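Local structure of glutamine synthetase (Streptomyces coelicolor, 4BAX) at residues 297-302 and 313-318. The protein belongs to the glutamine synthetase family, pairing a beta-Grasp domain with a larger catalytic domain in an assembly of ten chains. Sequence-based numbering, arbitrary orientation.
Sequences SVRIPW and EDRRPN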
loop_
_atom_site.group_PDB
_atom_site.type_symbol
_atom_site.label_atom_id
_atom_site.label_comp_id
_atom_site.label_asym_id
_atom_site.label_seq_id
_atom_site.Cartn_x
_atom_site.Cartn_y
_atom_site.Cartn_z
ATOM N N SER A 297 13.924 -41.652 26.277
ATOM C CA SER A 297 13.552 -42.042 24.912
ATOM C C SER A 297 12.118 -42.638 24.908
ATOM O O SER A 297 11.269 -42.328 24.053
ATOM C CB SER A 297 14.545 -43.085 24.366
ATOM O OG SER A 297 15.852 -42.553 24.207
ATOM N N VAL A 298 11.858 -43.474 25.902
ATOM C CA VAL A 298 10.555 -44.074 26.074
ATOM C C VAL A 298 10.041 -43.790 27.483
ATOM O O VAL A 298 10.752 -43.976 28.475
ATOM C CB VAL A 298 10.626 -45.593 25.840
ATOM C CG1 VAL A 298 9.451 -46.313 26.484
ATOM C CG2 VAL A 298 10.735 -45.880 24.366
ATOM N N ARG A 299 8.791 -43.355 27.573
ATOM C CA ARG A 299 8.221 -43.070 28.874
ATOM C C ARG A 299 7.147 -44.097 29.282
ATOM O O ARG A 299 6.329 -44.530 28.458
ATOM C CB ARG A 299 7.635 -41.653 28.908
ATOM C CG ARG A 299 6.821 -41.384 30.169
ATOM C CD ARG A 299 6.343 -39.960 30.279
ATOM N NE ARG A 299 5.155 -39.721 29.470
ATOM C CZ ARG A 299 4.296 -38.730 29.698
ATOM N NH1 ARG A 299 4.491 -37.910 30.729
ATOM N NH2 ARG A 299 3.232 -38.565 28.914
ATOM N N ILE A 300 7.191 -44.489 30.555
ATOM C CA ILE A 300 6.121 -45.253 31.185
ATOM C C ILE A 300 5.287 -44.317 32.038
ATOM O O ILE A 300 5.738 -43.856 33.093
ATOM C CB ILE A 300 6.679 -46.365 32.100
ATOM C CG1 ILE A 300 7.433 -47.413 31.274
ATOM C CG2 ILE A 300 5.557 -47.006 32.911
ATOM C CD1 ILE A 300 8.522 -48.108 32.033
ATOM N N PRO A 301 4.033 -44.098 31.623
ATOM C CA PRO A 301 3.149 -43.155 32.311
ATOM C C PRO A 301 2.921 -43.596 33.748
ATOM O O PRO A 301 2.971 -44.792 34.050
ATOM C CB PRO A 301 1.848 -43.246 31.504
ATOM C CG PRO A 301 2.257 -43.772 30.170
ATOM C CD PRO A 301 3.364 -44.736 30.477
ATOM N N TRP A 302 2.700 -42.636 34.631
ATOM C CA TRP A 302 2.563 -42.929 36.051
ATOM C C TRP A 302 1.351 -43.852 36.325
ATOM O O TRP A 302 1.400 -44.673 37.247
ATOM C CB TRP A 302 2.490 -41.631 36.872
ATOM C CG TRP A 302 1.285 -40.797 36.591
ATOM C CD1 TRP A 302 1.158 -39.834 35.624
ATOM C CD2 TRP A 302 0.038 -40.821 37.300
ATOM N NE1 TRP A 302 -0.100 -39.279 35.672
ATOM C CE2 TRP A 302 -0.806 -39.859 36.694
ATOM C CE3 TRP A 302 -0.453 -41.564 38.383
ATOM C CZ2 TRP A 302 -2.113 -39.625 37.137
ATOM C CZ3 TRP A 302 -1.751 -41.326 38.824
ATOM C CH2 TRP A 302 -2.565 -40.362 38.202
ATOM N N GLU A 313 5.109 -45.315 25.966
ATOM C CA GLU A 313 5.111 -44.193 25.049
ATOM C C GLU A 313 6.511 -43.999 24.503
ATOM O O GLU A 313 7.459 -43.754 25.248
ATOM C CB GLU A 313 4.647 -42.931 25.777
ATOM C CG GLU A 313 4.827 -41.656 24.968
ATOM C CD GLU A 313 4.549 -40.404 25.791
ATOM O OE1 GLU A 313 5.435 -40.003 26.584
ATOM O OE2 GLU A 313 3.462 -39.805 25.620
ATOM N N ASP A 314 6.631 -44.122 23.188
ATOM C CA ASP A 314 7.887 -43.867 22.517
ATOM C C ASP A 314 7.914 -42.416 22.070
ATOM O O ASP A 314 7.138 -42.020 21.185
ATOM C CB ASP A 314 8.033 -44.798 21.310
ATOM C CG ASP A 314 9.443 -44.787 20.726
ATOM O OD1 ASP A 314 10.188 -43.824 21.006
ATOM O OD2 ASP A 314 9.814 -45.729 19.979
ATOM N N ARG A 315 8.804 -41.631 22.685
ATOM C CA ARG A 315 8.854 -40.190 22.437
ATOM C C ARG A 315 9.835 -39.803 21.309
ATOM O O ARG A 315 9.950 -38.625 20.968
ATOM C CB ARG A 315 9.209 -39.455 23.733
ATOM C CG ARG A 315 8.293 -39.803 24.907
ATOM C CD ARG A 315 8.773 -39.173 26.215
ATOM N NE ARG A 315 8.748 -37.714 26.131
ATOM C CZ ARG A 315 7.661 -36.963 26.337
ATOM N NH1 ARG A 315 6.504 -37.530 26.681
ATOM N NH2 ARG A 315 7.733 -35.635 26.231
ATOM N N ARG A 316 10.543 -40.780 20.751
ATOM C CA ARG A 316 11.519 -40.535 19.676
ATOM C C ARG A 316 10.998 -40.173 18.252
ATOM O O ARG A 316 11.647 -39.384 17.569
ATOM C CB ARG A 316 12.487 -41.705 19.582
ATOM C CG ARG A 316 13.352 -41.872 20.813
ATOM C CD ARG A 316 14.142 -43.142 20.714
ATOM N NE ARG A 316 13.226 -44.279 20.747
ATOM C CZ ARG A 316 13.579 -45.522 20.437
ATOM N NH1 ARG A 316 14.835 -45.781 20.089
ATOM N NH2 ARG A 316 12.685 -46.511 20.489
ATOM N N PRO A 317 9.874 -40.749 17.786
ATOM C CA PRO A 317 9.566 -40.479 16.362
ATOM C C PRO A 317 9.249 -39.008 16.027
ATOM O O PRO A 317 8.581 -38.279 16.782
ATOM C CB PRO A 317 8.354 -41.387 16.072
ATOM C CG PRO A 317 8.355 -42.418 17.176
ATOM C CD PRO A 317 8.918 -41.704 18.388
ATOM N N ASN A 318 9.777 -38.568 14.886
ATOM C CA ASN A 318 9.525 -37.220 14.384
ATOM C C ASN A 318 8.113 -37.083 13.868
ATOM O O ASN A 318 7.478 -38.088 13.558
ATOM C CB ASN A 318 10.453 -36.929 13.226
ATOM C CG ASN A 318 11.822 -36.495 13.665
ATOM O OD1 ASN A 318 12.152 -36.476 14.872
ATOM N ND2 ASN A 318 12.640 -36.128 12.683
#
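Strand 298-300 runs antiparallel to the end of strand 312-314: Arg299 and Glu313 form the hydrogen-bonded pair, Arg299 N reaching Glu313 O at 2.7 Å and Glu313 N returning to Arg299 O, while Val298 and Asp314 make the neighbouring non-hydrogen-bonded pair. A single further backbone bond, Arg315 N to Ser297 O at 2.9 Å, nearly along the C=O axis, follows just past the paired strands. On the Arg299 face, Arg299 and Glu313 both set CG anti to the backbone N and lie side by side, guanidinium and carboxylate planes only 11° apart. Glu313 OE1 is the hub of a three-residue salt-bridge network: a weak, bent bond from Arg299 NE (2.9 Å) and a shorter one from Arg315 NH1 (2.7 Å), which arrives above the carboxylate plane. Arg315 NH1 also sits over one face of the Arg299 guanidinium, toward its rim; the shared carboxylate charge probably offsets the repulsion of the two cations. On the opposite face of the sheet, Val298 CG2 packs against Asp314. Arg316 clasps that carboxylate side-on in a salt bridge, NE to the syn lone pair of OD1 and NH2 to OD2, while Tyr267 OH also bonds OD2; Arg316 CD lies 3.7 Å from Ser297 CB. Because OD1 also accepts from Arg316 N, Asp314 closes an Asx turn where the strand ends. Strand 312-314 also pairs antiparallel with strand 231-236, within the mixed sheet of the glutamine synthetase catalytic domain.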